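Local atomic coordinates of succinyl-CoA ligase (ADP-forming) subunit alpha (Methanosaeta concilii, PDB entry 6HXI), a protein that belongs to the succinyl-CoA ligase alpha-subunit family, carries a citrate synthase-like C-terminal region and holds bound coenzyme A. Residues F16-Q21 with A44-S49; Q26-F31 with A148-N153; E99-D104 with L131-I136; V116-S121 with D205-S210. One frame throughout, in Å; residues are numbered along the deposited sequence.

Interaction 1. Residues F16-Q21 with A44-S49; sequences FVYGYQ and AIINPS
The first beta-alpha-beta unit of a Rossmann-like, coenzyme A-binding domain is closed here: strands 15-18 and 42-46, joined through helix 22-34, run side by side and parallel, their short axes 4.6 Å apart and 20° from alignment. Three backbone hydrogen bonds form the ladder. V17 N gives to A44 O in the carbonyl plane, I46 N reaches V17 O at 2.8 Å from above that carbonyl's plane, and G19 N meets I46 O at 2.8 Å almost along the C=O axis, carrying the pairing one residue past the strand.

F16, Y18, A44 and I46 share one face of the sheet. I46 serves both aromatics: CD1 rests on F16 CB at 3.7 Å, while CG2, anti to the backbone N, presses on Y18 CD2 at 3.5 Å, the two side chains crossing near a right angle. The F16 ring takes A44 CB at its edge. Y18, with CG anti to the backbone N (chi1 -172°), has I46 O over one face of its ring, and its OH ends 3.5 Å from P48 CG. Helix 71-77 covers this side of the sheet. Beyond the strands, the planes of the Y20 ring and the N47 amide are nearly parallel, 13° apart, with N47 ND2 3.8 Å from Y20 CG; Y20 OH is hydrogen-bonded to H54. N47 OD1 accepts from S49 N in an Asx turn.

G19, with positive phi, and the inverse gamma turn centred on Y20 lead to Q21, N-cap of the next helix and part of the coenzyme A pocket: the strand-turn-helix passage typical of a Rossmann-like, CoA-binding domain.

Interaction 2. Residues Q26-F31 with A148-N153; sequences QRMLDF and AFRIGN
The R150 guanidinium has R27 CB over one face, 3.6 Å above its plane and offset toward the rim, while the R27 guanidinium meets N153 OD1 at its edge and the F31 ring has F149 N in plane at its own. The two guanidiniums are turned 63° apart.

Each arginine gives one hydrogen bond across the contact. R150, bent at chi3 (-90°), folds under the helix so that NH2 reaches R27 O at 2.8 Å, well above the carbonyl plane; this oxygen also takes the helical bond from F31 N, so two donors grip it. R150 NH1 is held by the carbonyls of T154 and G156, which fixes the group's rotation. R27, extended from CG to NE, sends NH2 to N153 OD1 at 2.8 Å, nearly in its own guanidinium plane but above that of the amide, 72° away. The oxygens around them probably offset the repulsion between the two like charges, R27 NE and R150 NH1 being 5.0 Å apart.

F31 CB sits 3.5 Å from R150 CD, the ring crossing the arginine stem obliquely. M28 bends at chi3, bringing CE to 3.7 Å from F149 CZ and SD to 3.5 Å from G152 N. A water accepts from R150 N and gives a weak bond to M28 O.

F149 joins A148 in a classic beta bulge opposite T145. Helix 22-34, which flanks the first, Rossmann-like sheet, thus packs on edge strand 149-150 of the second, a helix-on-strand junction between the two sheets of the succinyl-CoA ligase alpha-subunit fold.

Interaction 3. Residues E99-D104 with L131-I136; sequences EALKED and LDKIVI
K133 NZ lies 2.8 Å from L101 O, to which it gives a hydrogen bond from above the carbonyl plane (30° out of it), and 2.8 Å from E103 O. I106 O, just beyond the segment, accepts a further hydrogen bond from the same ammonium group. The lysine gets there by stretching fully: CG lies anti to the carbonyl carbon, and the chain is extended from CG onward (chi2 177°), so the amine arrives at the C-terminal end of helix 93-102 tip first.

The stem of the lysine is part of the packing. The L101 and K133 side chains run antiparallel alongside one another, with L101 CD2 4.0 Å from K133 CB. Both methyls of L101 also close on V135, CD1 and CD2 each standing about 4.0 Å from V135 CG2, the two side chains crossing at about a right angle. L131 CD1 touches L101 O at 3.5 Å from another side.

Further out, helix 118-130 ends in a Schellman motif whose C-prime residue D132 has positive phi (55°). This turn swings the chain round into edge strand 134-136, with K133 placed before it. Strand 108-111 lies under both partners, touching L101 and V135 through V109 and V111.

A positive amine among carbonyls at a helix C-terminus should interact favourably with the negative end of the helix dipole, and D104, its OD1 5.3 Å from K133 NZ, would probably add to the stabilisation of the charged form.

Interaction 4. Residues V116-S121 with D205-S210; sequences VPERQS and DRYPGS
The opening turn of helix 118-130, with P117 at its N-cap, runs past an irregular loop, with E118 CA 5.9 Å from Y207 CA. The Y207 ring crosses E118 obliquely: CD2 is 3.6 Å from E118 CB, and E118 OE1 reaches the ring edge in plane, 3.6 Å from CE2. The glutamate extends beyond CG (chi2 165°), its carboxylate turned 50° from the ring. E118 OE1 accepts a hydrogen bond from Q3 of the Citrate lyase chain, and Y207 OH bonds to the carbonyl of S124 on that chain, across a subunit interface. S121 CB makes a close contact with Y207 O, 3.1 Å.

The loop follows strand 196-201 of the second sheet, while helix 118-130 flanks the first, Rossmann-like sheet; the contact joins the two in a succinyl-CoA ligase alpha-subunit fold, and the D205 side chain lies about 8 Å from bound coenzyme A.

Polar links are made through water. One molecule gives to V116 O and to D205 OD2, the latter at 2.6 Å, and accepts from S121 OG. A second accepts from V116 N and also donates to D205 OD2, so two waters grip a single carboxylate oxygen, probably favouring its charged form. A third spans R206 N and E118 OE2, donating to the latter at 3.0 Å. R206, bent at chi3, carries its guanidinium past the glutamate to E285 and the carbonyl of K279.

In the fold
Interactions 1, 2 and 4 are buried; interaction 3 is only partly so. Interactions 1 and 3 both belong to the first sheet: interaction 1 pairs two of its inner strands, while interaction 3 sets a helix end against its edge strand. Interactions 2 and 4 bridge to parts of the second sheet, each with the Citrate lyase chain nearby. Interaction 1 relies on backbone ladders, 2 on arginine bonds to oxygen, 3 on a lysine at a helix end and 4 on waters. V17 CG2 touches M28 SD at 3.9 Å, tying 1 to 2; I136 packs on I151, tying 3 to 2; and S210 OG hydrogen-bonds to V135 O, tying 3 to 4.

Interaction 1. Residues F16-Q21 with A44-S49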
loop_
_atom_site.group_PDB
_atom_site.type_symbol
_atom_site.label_atom_id
_atom_site.label_comp_id
_atom_site.label_asym_id
_atom_site.label_seq_id
_atom_site.Cartn_x
_atom_site.Cartn_y
_atom_site.Cartn_z
ATOM N N PHE B 16 18.426 19.002 -36.510
ATOM C CA PHE B 16 17.276 18.525 -35.777
ATOM C C PHE B 16 16.887 17.240 -36.453
ATOM O O PHE B 16 16.996 17.120 -37.670
ATOM C CB PHE B 16 16.095 19.489 -35.872
ATOM C CG PHE B 16 16.305 20.876 -35.312
ATOM C CD1 PHE B 16 16.685 21.058 -33.985
ATOM C CD2 PHE B 16 16.028 21.996 -36.080
ATOM C CE1 PHE B 16 16.819 22.342 -33.448
ATOM C CE2 PHE B 16 16.199 23.279 -35.557
ATOM C CZ PHE B 16 16.566 23.447 -34.232
ATOM N N VAL B 17 16.473 16.266 -35.672
ATOM C CA VAL B 17 15.951 15.024 -36.198
ATOM C C VAL B 17 14.469 15.086 -35.875
ATOM O O VAL B 17 14.102 15.097 -34.700
ATOM C CB VAL B 17 16.646 13.760 -35.604
ATOM C CG1 VAL B 17 15.914 12.478 -36.033
ATOM C CG2 VAL B 17 18.111 13.701 -36.009
ATOM N N TYR B 18 13.627 15.220 -36.901
ATOM C CA TYR B 18 12.169 15.225 -36.747
ATOM C C TYR B 18 11.713 13.762 -36.798
ATOM O O TYR B 18 11.896 13.078 -37.820
ATOM C CB TYR B 18 11.464 16.052 -37.856
ATOM C CG TYR B 18 9.984 16.201 -37.582
ATOM C CD1 TYR B 18 9.097 15.168 -37.869
ATOM C CD2 TYR B 18 9.483 17.336 -36.944
ATOM C CE1 TYR B 18 7.755 15.262 -37.546
ATOM C CE2 TYR B 18 8.130 17.445 -36.629
ATOM C CZ TYR B 18 7.275 16.399 -36.920
ATOM O OH TYR B 18 5.945 16.493 -36.629
ATOM N N GLY B 19 11.127 13.306 -35.697
ATOM C CA GLY B 19 10.641 11.943 -35.552
ATOM C C GLY B 19 11.513 11.182 -34.585
ATOM O O GLY B 19 12.735 11.297 -34.642
ATOM N N TYR B 20 10.895 10.388 -33.702
ATOM C CA TYR B 20 11.626 9.629 -32.692
ATOM C C TYR B 20 12.272 8.378 -33.258
ATOM O O TYR B 20 11.815 7.271 -33.022
ATOM C CB TYR B 20 10.735 9.339 -31.463
ATOM C CG TYR B 20 11.525 9.077 -30.201
ATOM C CD1 TYR B 20 12.553 9.928 -29.808
ATOM C CD2 TYR B 20 11.270 7.956 -29.414
ATOM C CE1 TYR B 20 13.306 9.672 -28.664
ATOM C CE2 TYR B 20 12.002 7.708 -28.255
ATOM C CZ TYR B 20 12.991 8.592 -27.862
ATOM O OH TYR B 20 13.730 8.342 -26.728
ATOM N N GLN B 21 13.355 8.565 -34.016
ATOM C CA GLN B 21 14.074 7.475 -34.677
ATOM C C GLN B 21 15.365 7.234 -33.941
ATOM O O GLN B 21 16.411 7.736 -34.341
ATOM C CB GLN B 21 14.296 7.809 -36.174
ATOM C CG GLN B 21 13.001 7.871 -36.990
ATOM C CD GLN B 21 12.352 6.530 -37.249
ATOM O OE1 GLN B 21 13.023 5.538 -37.525
ATOM N NE2 GLN B 21 11.019 6.466 -37.159
ATOM N N ALA B 44 18.807 18.973 -31.349
ATOM C CA ALA B 44 17.568 18.504 -30.715
ATOM C C ALA B 44 16.805 17.496 -31.560
ATOM O O ALA B 44 17.010 17.387 -32.775
ATOM C CB ALA B 44 16.647 19.688 -30.378
ATOM N N ILE B 45 15.884 16.792 -30.907
ATOM C CA ILE B 45 14.962 15.868 -31.544
ATOM C C ILE B 45 13.608 16.558 -31.530
ATOM O O ILE B 45 13.280 17.237 -30.555
ATOM C CB ILE B 45 14.928 14.507 -30.825
ATOM C CG1 ILE B 45 16.334 13.871 -30.804
ATOM C CG2 ILE B 45 13.905 13.553 -31.447
ATOM C CD1 ILE B 45 16.647 13.268 -29.519
ATOM N N ILE B 46 12.827 16.406 -32.605
ATOM C CA ILE B 46 11.487 16.954 -32.618
ATOM C C ILE B 46 10.556 15.735 -32.548
ATOM O O ILE B 46 10.588 14.878 -33.431
ATOM C CB ILE B 46 11.215 17.947 -33.798
ATOM C CG1 ILE B 46 12.311 19.048 -33.853
ATOM C CG2 ILE B 46 9.824 18.581 -33.650
ATOM C CD1 ILE B 46 12.452 19.737 -35.163
ATOM N N ASN B 47 9.843 15.590 -31.432
ATOM C CA ASN B 47 8.935 14.492 -31.182
ATOM C C ASN B 47 7.517 15.070 -31.013
ATOM O O ASN B 47 7.209 15.681 -29.982
ATOM C CB ASN B 47 9.383 13.684 -29.964
ATOM C CG ASN B 47 8.612 12.402 -29.724
ATOM O OD1 ASN B 47 7.569 12.132 -30.317
ATOM N ND2 ASN B 47 9.094 11.596 -28.809
ATOM N N PRO B 48 6.641 14.875 -32.023
ATOM C CA PRO B 48 5.296 15.482 -31.951
ATOM C C PRO B 48 4.406 14.985 -30.819
ATOM O O PRO B 48 3.447 15.670 -30.440
ATOM C CB PRO B 48 4.698 15.227 -33.320
ATOM C CG PRO B 48 5.570 14.229 -33.947
ATOM C CD PRO B 48 6.875 14.190 -33.308
ATOM N N SER B 49 4.744 13.826 -30.254
ATOM C CA SER B 49 3.991 13.242 -29.140
ATOM C C SER B 49 4.479 13.743 -27.805
ATOM O O SER B 49 3.715 13.703 -26.847
ATOM C CB SER B 49 4.137 11.723 -29.127
ATOM O OG SER B 49 3.637 11.095 -30.287
#

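Interaction 2. Residues Q26-F31 with A148-N153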
loop_
_atom_site.group_PDB
_atom_site.type_symbol
_atom_site.label_atom_id
_atom_site.label_comp_id
_atom_site.label_asym_id
_atom_site.label_seq_id
_atom_site.Cartn_x
_atom_site.Cartn_y
_atom_site.Cartn_z
ATOM N N GLN B 26 21.207 7.410 -33.048
ATOM C CA GLN B 26 22.442 6.742 -32.643
ATOM C C GLN B 26 23.479 6.642 -33.785
ATOM O O GLN B 26 24.666 6.838 -33.531
ATOM C CB GLN B 26 22.182 5.358 -31.999
ATOM C CG GLN B 26 23.439 4.771 -31.316
ATOM C CD GLN B 26 23.976 5.682 -30.233
ATOM O OE1 GLN B 26 23.420 5.775 -29.135
ATOM N NE2 GLN B 26 25.035 6.421 -30.527
ATOM N N ARG B 27 23.027 6.370 -35.022
ATOM C CA ARG B 27 23.896 6.256 -36.199
ATOM C C ARG B 27 24.603 7.575 -36.466
ATOM O O ARG B 27 25.817 7.581 -36.695
ATOM C CB ARG B 27 23.100 5.803 -37.438
ATOM C CG ARG B 27 22.686 4.348 -37.354
ATOM C CD ARG B 27 22.394 3.759 -38.692
ATOM N NE ARG B 27 22.331 2.306 -38.598
ATOM C CZ ARG B 27 21.205 1.613 -38.590
ATOM N NH1 ARG B 27 21.233 0.294 -38.507
ATOM N NH2 ARG B 27 20.035 2.235 -38.652
ATOM N N MET B 28 23.854 8.702 -36.390
ATOM C CA MET B 28 24.429 10.029 -36.600
ATOM C C MET B 28 25.522 10.322 -35.558
ATOM O O MET B 28 26.644 10.677 -35.921
ATOM C CB MET B 28 23.342 11.114 -36.607
ATOM C CG MET B 28 22.521 11.100 -37.869
ATOM S SD MET B 28 21.169 12.297 -37.894
ATOM C CE MET B 28 22.077 13.816 -38.086
ATOM N N LEU B 29 25.217 10.083 -34.269
ATOM C CA LEU B 29 26.152 10.306 -33.171
ATOM C C LEU B 29 27.393 9.431 -33.289
ATOM O O LEU B 29 28.504 9.906 -33.028
ATOM C CB LEU B 29 25.469 10.082 -31.814
ATOM C CG LEU B 29 24.375 11.069 -31.470
ATOM C CD1 LEU B 29 23.574 10.594 -30.260
ATOM C CD2 LEU B 29 24.954 12.451 -31.224
ATOM N N ASP B 30 27.209 8.171 -33.716
ATOM C CA ASP B 30 28.306 7.225 -33.883
ATOM C C ASP B 30 29.290 7.710 -34.956
ATOM O O ASP B 30 30.500 7.578 -34.784
ATOM C CB ASP B 30 27.753 5.824 -34.216
ATOM C CG ASP B 30 27.309 4.997 -33.022
ATOM O OD1 ASP B 30 27.490 5.459 -31.876
ATOM O OD2 ASP B 30 26.831 3.864 -33.233
ATOM N N PHE B 31 28.768 8.293 -36.035
ATOM C CA PHE B 31 29.571 8.839 -37.133
ATOM C C PHE B 31 30.363 10.058 -36.647
ATOM O O PHE B 31 31.553 10.139 -36.891
ATOM C CB PHE B 31 28.673 9.214 -38.323
ATOM C CG PHE B 31 29.439 9.625 -39.560
ATOM C CD1 PHE B 31 30.277 8.723 -40.217
ATOM C CD2 PHE B 31 29.330 10.913 -40.067
ATOM C CE1 PHE B 31 30.977 9.102 -41.377
ATOM C CE2 PHE B 31 30.046 11.295 -41.218
ATOM C CZ PHE B 31 30.852 10.383 -41.867
ATOM N N ALA B 148 32.550 14.481 -41.803
ATOM C CA ALA B 148 31.902 15.689 -41.276
ATOM C C ALA B 148 30.453 15.523 -40.770
ATOM O O ALA B 148 30.172 15.905 -39.637
ATOM C CB ALA B 148 31.958 16.796 -42.311
ATOM N N PHE B 149 29.536 15.002 -41.604
ATOM C CA PHE B 149 28.119 14.872 -41.235
ATOM C C PHE B 149 27.441 13.780 -42.036
ATOM O O PHE B 149 27.739 13.607 -43.220
ATOM C CB PHE B 149 27.380 16.221 -41.485
ATOM C CG PHE B 149 25.917 16.283 -41.116
ATOM C CD1 PHE B 149 25.521 16.623 -39.825
ATOM C CD2 PHE B 149 24.932 16.027 -42.063
ATOM C CE1 PHE B 149 24.159 16.688 -39.483
ATOM C CE2 PHE B 149 23.569 16.070 -41.713
ATOM C CZ PHE B 149 23.192 16.405 -40.428
ATOM N N ARG B 150 26.469 13.101 -41.406
ATOM C CA ARG B 150 25.656 12.100 -42.089
ATOM C C ARG B 150 24.168 12.410 -41.870
ATOM O O ARG B 150 23.773 12.819 -40.768
ATOM C CB ARG B 150 26.021 10.670 -41.635
ATOM C CG ARG B 150 25.047 10.045 -40.653
ATOM C CD ARG B 150 25.610 8.851 -39.928
ATOM N NE ARG B 150 25.339 7.631 -40.656
ATOM C CZ ARG B 150 25.658 6.417 -40.247
ATOM N NH1 ARG B 150 25.415 5.375 -41.013
ATOM N NH2 ARG B 150 26.259 6.236 -39.073
ATOM N N ILE B 151 23.352 12.183 -42.903
ATOM C CA ILE B 151 21.899 12.352 -42.780
ATOM C C ILE B 151 21.318 11.016 -42.317
ATOM O O ILE B 151 21.375 10.042 -43.077
ATOM C CB ILE B 151 21.215 12.831 -44.075
ATOM C CG1 ILE B 151 21.710 14.216 -44.491
ATOM C CG2 ILE B 151 19.698 12.820 -43.887
ATOM C CD1 ILE B 151 21.490 14.511 -45.995
ATOM N N GLY B 152 20.771 10.989 -41.091
ATOM C CA GLY B 152 20.118 9.815 -40.513
ATOM C C GLY B 152 20.860 8.507 -40.677
ATOM O O GLY B 152 21.983 8.344 -40.192
ATOM N N ASN B 153 20.255 7.586 -41.423
ATOM C CA ASN B 153 20.802 6.244 -41.661
ATOM C C ASN B 153 21.783 6.141 -42.820
ATOM O O ASN B 153 22.253 5.035 -43.104
ATOM C CB ASN B 153 19.668 5.261 -41.877
ATOM C CG ASN B 153 18.788 5.093 -40.654
ATOM O OD1 ASN B 153 19.246 4.710 -39.592
ATOM N ND2 ASN B 153 17.484 5.291 -40.815
HETATM O O HOH W 1 26.343 13.028 -38.387
#

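Interaction 3. Residues E99-D104 with L131-I136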
loop_
_atom_site.group_PDB
_atom_site.type_symbol
_atom_site.label_atom_id
_atom_site.label_comp_id
_atom_site.label_asym_id
_atom_site.label_seq_id
_atom_site.Cartn_x
_atom_site.Cartn_y
_atom_site.Cartn_z
ATOM N N GLU B 99 6.734 23.576 -42.798
ATOM C CA GLU B 99 6.942 24.301 -41.538
ATOM C C GLU B 99 8.439 24.566 -41.284
ATOM O O GLU B 99 8.803 25.682 -40.936
ATOM C CB GLU B 99 6.292 23.551 -40.370
ATOM C CG GLU B 99 6.101 24.401 -39.125
ATOM C CD GLU B 99 5.409 23.705 -37.967
ATOM O OE1 GLU B 99 4.956 24.413 -37.036
ATOM O OE2 GLU B 99 5.304 22.455 -37.996
ATOM N N ALA B 100 9.305 23.564 -41.503
ATOM C CA ALA B 100 10.747 23.738 -41.340
ATOM C C ALA B 100 11.316 24.767 -42.337
ATOM O O ALA B 100 12.170 25.572 -41.948
ATOM C CB ALA B 100 11.455 22.407 -41.498
ATOM N N LEU B 101 10.835 24.749 -43.618
ATOM C CA LEU B 101 11.283 25.677 -44.675
ATOM C C LEU B 101 10.884 27.140 -44.353
ATOM O O LEU B 101 11.606 28.071 -44.704
ATOM C CB LEU B 101 10.748 25.257 -46.071
ATOM C CG LEU B 101 11.329 23.983 -46.738
ATOM C CD1 LEU B 101 10.566 23.634 -48.015
ATOM C CD2 LEU B 101 12.818 24.129 -47.083
ATOM N N LYS B 102 9.762 27.329 -43.660
ATOM C CA LYS B 102 9.277 28.643 -43.231
ATOM C C LYS B 102 10.122 29.228 -42.071
ATOM O O LYS B 102 10.068 30.431 -41.829
ATOM C CB LYS B 102 7.765 28.608 -42.913
ATOM C CG LYS B 102 6.907 28.541 -44.183
ATOM C CD LYS B 102 5.542 27.890 -43.960
ATOM C CE LYS B 102 4.865 27.519 -45.267
ATOM N NZ LYS B 102 3.587 26.783 -45.050
ATOM N N GLU B 103 10.922 28.383 -41.390
ATOM C CA GLU B 103 11.835 28.795 -40.319
ATOM C C GLU B 103 13.053 29.460 -40.942
ATOM O O GLU B 103 13.702 28.845 -41.791
ATOM C CB GLU B 103 12.296 27.590 -39.468
ATOM C CG GLU B 103 11.256 27.052 -38.509
ATOM C CD GLU B 103 10.712 28.036 -37.492
ATOM O OE1 GLU B 103 11.506 28.821 -36.919
ATOM O OE2 GLU B 103 9.476 28.032 -37.287
ATOM N N ASP B 104 13.378 30.686 -40.502
ATOM C CA ASP B 104 14.504 31.475 -41.005
ATOM C C ASP B 104 15.876 30.831 -40.784
ATOM O O ASP B 104 16.788 31.065 -41.575
ATOM C CB ASP B 104 14.484 32.896 -40.405
ATOM C CG ASP B 104 13.292 33.744 -40.814
ATOM O OD1 ASP B 104 12.872 33.652 -41.998
ATOM O OD2 ASP B 104 12.792 34.520 -39.959
ATOM N N LEU B 131 13.092 30.310 -51.587
ATOM C CA LEU B 131 13.742 30.722 -50.339
ATOM C C LEU B 131 15.259 30.439 -50.281
ATOM O O LEU B 131 15.852 30.596 -49.205
ATOM C CB LEU B 131 13.056 30.019 -49.159
ATOM C CG LEU B 131 11.559 30.203 -48.957
ATOM C CD1 LEU B 131 11.049 29.174 -47.978
ATOM C CD2 LEU B 131 11.227 31.609 -48.475
ATOM N N ASP B 132 15.882 30.028 -51.413
ATOM C CA ASP B 132 17.306 29.656 -51.514
ATOM C C ASP B 132 17.694 28.541 -50.491
ATOM O O ASP B 132 18.758 28.568 -49.860
ATOM C CB ASP B 132 18.234 30.891 -51.438
ATOM C CG ASP B 132 19.471 30.748 -52.311
ATOM O OD1 ASP B 132 20.427 30.039 -51.887
ATOM O OD2 ASP B 132 19.467 31.298 -53.441
ATOM N N LYS B 133 16.788 27.567 -50.318
ATOM C CA LYS B 133 16.961 26.449 -49.398
ATOM C C LYS B 133 17.122 25.135 -50.169
ATOM O O LYS B 133 17.069 25.149 -51.399
ATOM C CB LYS B 133 15.822 26.439 -48.378
ATOM C CG LYS B 133 15.926 27.638 -47.444
ATOM C CD LYS B 133 14.798 27.763 -46.450
ATOM C CE LYS B 133 14.917 29.106 -45.773
ATOM N NZ LYS B 133 14.205 29.114 -44.484
ATOM N N ILE B 134 17.421 24.029 -49.477
ATOM C CA ILE B 134 17.617 22.737 -50.154
ATOM C C ILE B 134 16.701 21.657 -49.587
ATOM O O ILE B 134 16.603 21.521 -48.367
ATOM C CB ILE B 134 19.128 22.306 -50.182
ATOM C CG1 ILE B 134 19.964 23.257 -51.081
ATOM C CG2 ILE B 134 19.341 20.845 -50.628
ATOM C CD1 ILE B 134 20.760 24.297 -50.298
ATOM N N VAL B 135 16.030 20.902 -50.470
ATOM C CA VAL B 135 15.232 19.758 -50.062
ATOM C C VAL B 135 15.872 18.512 -50.697
ATOM O O VAL B 135 15.938 18.420 -51.922
ATOM C CB VAL B 135 13.697 19.852 -50.344
ATOM C CG1 VAL B 135 12.992 18.531 -50.015
ATOM C CG2 VAL B 135 13.065 20.983 -49.560
ATOM N N ILE B 136 16.379 17.598 -49.865
ATOM C CA ILE B 136 16.937 16.334 -50.328
ATOM C C ILE B 136 15.818 15.333 -50.077
ATOM O O ILE B 136 15.356 15.188 -48.952
ATOM C CB ILE B 136 18.290 15.933 -49.654
ATOM C CG1 ILE B 136 19.419 16.915 -50.067
ATOM C CG2 ILE B 136 18.692 14.510 -50.027
ATOM C CD1 ILE B 136 20.238 17.355 -48.950
#

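Interaction 4. Residues V116-S121 with D205-S210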
loop_
_atom_site.group_PDB
_atom_site.type_symbol
_atom_site.label_atom_id
_atom_site.label_comp_id
_atom_site.label_asym_id
_atom_site.label_seq_id
_atom_site.Cartn_x
_atom_site.Cartn_y
_atom_site.Cartn_z
ATOM N N VAL B 116 5.192 10.073 -51.074
ATOM C CA VAL B 116 4.759 11.469 -50.993
ATOM C C VAL B 116 4.161 11.878 -52.357
ATOM O O VAL B 116 4.810 11.662 -53.384
ATOM C CB VAL B 116 5.910 12.427 -50.546
ATOM C CG1 VAL B 116 5.458 13.889 -50.522
ATOM C CG2 VAL B 116 6.477 12.023 -49.183
ATOM N N PRO B 117 2.945 12.481 -52.402
ATOM C CA PRO B 117 2.381 12.911 -53.703
ATOM C C PRO B 117 3.324 13.768 -54.511
ATOM O O PRO B 117 4.070 14.570 -53.955
ATOM C CB PRO B 117 1.129 13.707 -53.312
ATOM C CG PRO B 117 0.729 13.121 -52.025
ATOM C CD PRO B 117 2.021 12.799 -51.298
ATOM N N GLU B 118 3.285 13.594 -55.839
ATOM C CA GLU B 118 4.121 14.346 -56.785
ATOM C C GLU B 118 3.841 15.844 -56.694
ATOM O O GLU B 118 4.791 16.632 -56.718
ATOM C CB GLU B 118 3.942 13.807 -58.196
ATOM C CG GLU B 118 4.572 12.437 -58.374
ATOM C CD GLU B 118 4.193 11.608 -59.591
ATOM O OE1 GLU B 118 3.573 12.153 -60.530
ATOM O OE2 GLU B 118 4.546 10.407 -59.609
ATOM N N ARG B 119 2.552 16.227 -56.501
ATOM C CA ARG B 119 2.162 17.631 -56.349
ATOM C C ARG B 119 2.810 18.312 -55.110
ATOM O O ARG B 119 3.316 19.427 -55.225
ATOM C CB ARG B 119 0.638 17.815 -56.369
ATOM C CG ARG B 119 0.237 19.256 -56.073
ATOM C CD ARG B 119 -1.151 19.660 -56.493
ATOM N NE ARG B 119 -1.362 21.063 -56.133
ATOM C CZ ARG B 119 -0.954 22.104 -56.857
ATOM N NH1 ARG B 119 -1.172 23.342 -56.431
ATOM N NH2 ARG B 119 -0.327 21.915 -58.019
ATOM N N GLN B 120 2.807 17.623 -53.961
ATOM C CA GLN B 120 3.412 18.043 -52.699
ATOM C C GLN B 120 4.927 18.235 -52.855
ATOM O O GLN B 120 5.458 19.255 -52.403
ATOM C CB GLN B 120 3.118 17.021 -51.600
ATOM C CG GLN B 120 1.664 17.076 -51.090
ATOM C CD GLN B 120 1.377 16.055 -50.013
ATOM O OE1 GLN B 120 2.271 15.565 -49.319
ATOM N NE2 GLN B 120 0.121 15.676 -49.870
ATOM N N SER B 121 5.608 17.284 -53.540
ATOM C CA SER B 121 7.058 17.367 -53.801
ATOM C C SER B 121 7.391 18.568 -54.681
ATOM O O SER B 121 8.365 19.265 -54.395
ATOM C CB SER B 121 7.568 16.082 -54.421
ATOM O OG SER B 121 7.499 15.088 -53.421
ATOM N N ASP B 205 11.736 9.618 -56.719
ATOM C CA ASP B 205 10.470 10.198 -57.108
ATOM C C ASP B 205 10.599 10.991 -58.420
ATOM O O ASP B 205 11.671 11.541 -58.707
ATOM C CB ASP B 205 9.895 11.060 -55.964
ATOM C CG ASP B 205 9.336 10.288 -54.756
ATOM O OD1 ASP B 205 9.103 9.066 -54.875
ATOM O OD2 ASP B 205 9.099 10.913 -53.714
ATOM N N ARG B 206 9.511 11.038 -59.218
ATOM C CA ARG B 206 9.479 11.767 -60.493
ATOM C C ARG B 206 9.791 13.280 -60.337
ATOM O O ARG B 206 10.400 13.869 -61.232
ATOM C CB ARG B 206 8.129 11.561 -61.218
ATOM C CG ARG B 206 8.224 11.876 -62.710
ATOM C CD ARG B 206 7.043 11.392 -63.540
ATOM N NE ARG B 206 7.048 9.944 -63.750
ATOM C CZ ARG B 206 7.569 9.349 -64.812
ATOM N NH1 ARG B 206 7.523 8.031 -64.929
ATOM N NH2 ARG B 206 8.140 10.069 -65.769
ATOM N N TYR B 207 9.374 13.889 -59.209
ATOM C CA TYR B 207 9.555 15.314 -58.938
ATOM C C TYR B 207 10.322 15.476 -57.642
ATOM O O TYR B 207 9.709 15.508 -56.578
ATOM C CB TYR B 207 8.192 16.039 -58.917
ATOM C CG TYR B 207 7.452 15.891 -60.226
ATOM C CD1 TYR B 207 7.693 16.760 -61.291
ATOM C CD2 TYR B 207 6.561 14.838 -60.433
ATOM C CE1 TYR B 207 7.053 16.596 -62.523
ATOM C CE2 TYR B 207 5.916 14.664 -61.660
ATOM C CZ TYR B 207 6.165 15.548 -62.699
ATOM O OH TYR B 207 5.544 15.364 -63.903
ATOM N N PRO B 208 11.673 15.483 -57.666
ATOM C CA PRO B 208 12.399 15.564 -56.384
ATOM C C PRO B 208 12.457 16.989 -55.831
ATOM O O PRO B 208 12.132 17.933 -56.544
ATOM C CB PRO B 208 13.782 15.022 -56.740
ATOM C CG PRO B 208 13.961 15.422 -58.224
ATOM C CD PRO B 208 12.599 15.433 -58.829
ATOM N N GLY B 209 12.870 17.128 -54.568
ATOM C CA GLY B 209 13.029 18.421 -53.910
ATOM C C GLY B 209 14.180 19.187 -54.526
ATOM O O GLY B 209 14.130 20.416 -54.643
ATOM N N SER B 210 15.217 18.439 -54.955
ATOM C CA SER B 210 16.401 18.953 -55.632
ATOM C C SER B 210 16.809 17.932 -56.687
ATOM O O SER B 210 16.731 16.720 -56.450
ATOM C CB SER B 210 17.546 19.176 -54.647
ATOM O OG SER B 210 17.840 18.008 -53.896
HETATM O O HOH W 2 7.292 12.646 -54.390
HETATM O O HOH W 3 7.970 10.000 -51.425
HETATM O O HOH W 4 7.073 10.359 -58.022
#